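Local coordinates for protein (atp-binding domain of protein MJ0577) (Methanocaldococcus jannaschii, PDB 1MJH), which binds ATP as a homodimeric member of the universal stress protein A family, with one manganese ion per subunit, at the interface of chains A and B. Numbering follows the deposited sequence. Chains: chain A/B, Protein (atp-binding domain of protein MJ0577).

The interface of chains A and B. Residues chain A 150-151; chain B 158, 161.
A:Ser150 and A:Asn151, in the loop that leaves helix 141-149 and leads to strand 154-157, meet B:Lys158 and B:Asn161 of the C-terminal tail that follows the equivalent strand of the other subunit. This is part of the two-fold homodimer interface of a universal stress protein, and a twin contact forms with the chains exchanged. B:Lys158 reaches across with its ammonium nitrogen: NZ donates a hydrogen bond of 2.8 Å to the backbone carbonyl O of A:Ser150. The C=O...NZ angle is 157°, and the donor is tilted somewhat out of the carbonyl plane. Because the chain bends at chi2, chi3 and chi4 instead of running out straight, the methylenes fold alongside the A:Ser150-A:Asn151 backbone, CG lying 3.9 Å from CA of A:Asn151. A long, flexible lysine suits this place, pairing an apolar flank with a polar end for a carbonyl just past the helix; an alanine here would probably leave the A:Ser150 carbonyl without its cross-subunit donor and open a gap beside A:Asn151. The backbone of the lysine contributes too: a water lies 2.9 Å from N of B:Lys158 and 3.0 Å from the carbonyl O of A:Asn151, linking the chains at the opposite end of the lysine from its NZ bond. A:Ser150 meets the partner through its backbone carbonyl, which asks little of the side chain, and a small serine is unlikely to crowd the lysine's approach. Farther along the tail, B:Asn161 crosses the side chain of A:Asn151 at about a right angle, the amide planes 43° apart. With chi1 at 63°, A:Asn151 holds CG between its backbone N and carbonyl carbon, placing its amide beside that of B:Asn161. A short amide side chain probably suits both positions, since neither needs a long reach. ND2 of B:Asn161 packs against CB of A:Asn151 at 3.2 Å, and the two amide nitrogens, ND2 of A:Asn151 and ND2 of B:Asn161, lie 3.3 Å apart, a proximity that is not a hydrogen bond as modelled.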
loop_
_atom_site.group_PDB
_atom_site.type_symbol
_atom_site.label_atom_id
_atom_site.label_comp_id
_atom_site.label_asym_id
_atom_site.label_seq_id
_atom_site.Cartn_x
_atom_site.Cartn_y
_atom_site.Cartn_z
ATOM N N SER A 150 -11.717 -1.126 -3.783
ATOM C CA SER A 150 -11.737 -1.968 -2.600
ATOM C C SER A 150 -11.710 -1.191 -1.306
ATOM O O SER A 150 -11.035 -0.170 -1.204
ATOM C CB SER A 150 -10.494 -2.893 -2.619
ATOM O OG SER A 150 -10.560 -3.786 -1.501
ATOM N N ASN A 151 -12.353 -1.693 -0.230
ATOM C CA ASN A 151 -12.134 -1.043 1.071
ATOM C C ASN A 151 -11.058 -1.728 1.897
ATOM O O ASN A 151 -10.819 -1.349 3.063
ATOM C CB ASN A 151 -13.457 -0.967 1.873
ATOM C CG ASN A 151 -13.991 -2.337 2.186
ATOM O OD1 ASN A 151 -13.308 -3.358 2.106
ATOM N ND2 ASN A 151 -15.300 -2.409 2.540
ATOM N N LYS B 158 -7.608 2.373 3.809
ATOM C CA LYS B 158 -8.759 3.131 3.253
ATOM C C LYS B 158 -9.567 3.842 4.323
ATOM O O LYS B 158 -9.612 3.495 5.503
ATOM C CB LYS B 158 -9.748 2.169 2.531
ATOM C CG LYS B 158 -9.058 1.328 1.437
ATOM C CD LYS B 158 -8.477 2.148 0.333
ATOM C CE LYS B 158 -9.318 3.243 -0.337
ATOM N NZ LYS B 158 -10.496 2.622 -1.093
ATOM N N ASN B 161 -15.991 3.305 5.705
ATOM C CA ASN B 161 -17.013 2.980 4.712
ATOM C C ASN B 161 -18.219 3.905 4.932
ATOM O O ASN B 161 -18.499 4.301 6.074
ATOM C CB ASN B 161 -17.465 1.536 4.870
ATOM C CG ASN B 161 -16.374 0.513 4.672
ATOM O OD1 ASN B 161 -16.198 -0.420 5.469
ATOM N ND2 ASN B 161 -15.653 0.709 3.575
HETATM O O HOH W 1 -8.463 -0.301 4.574
#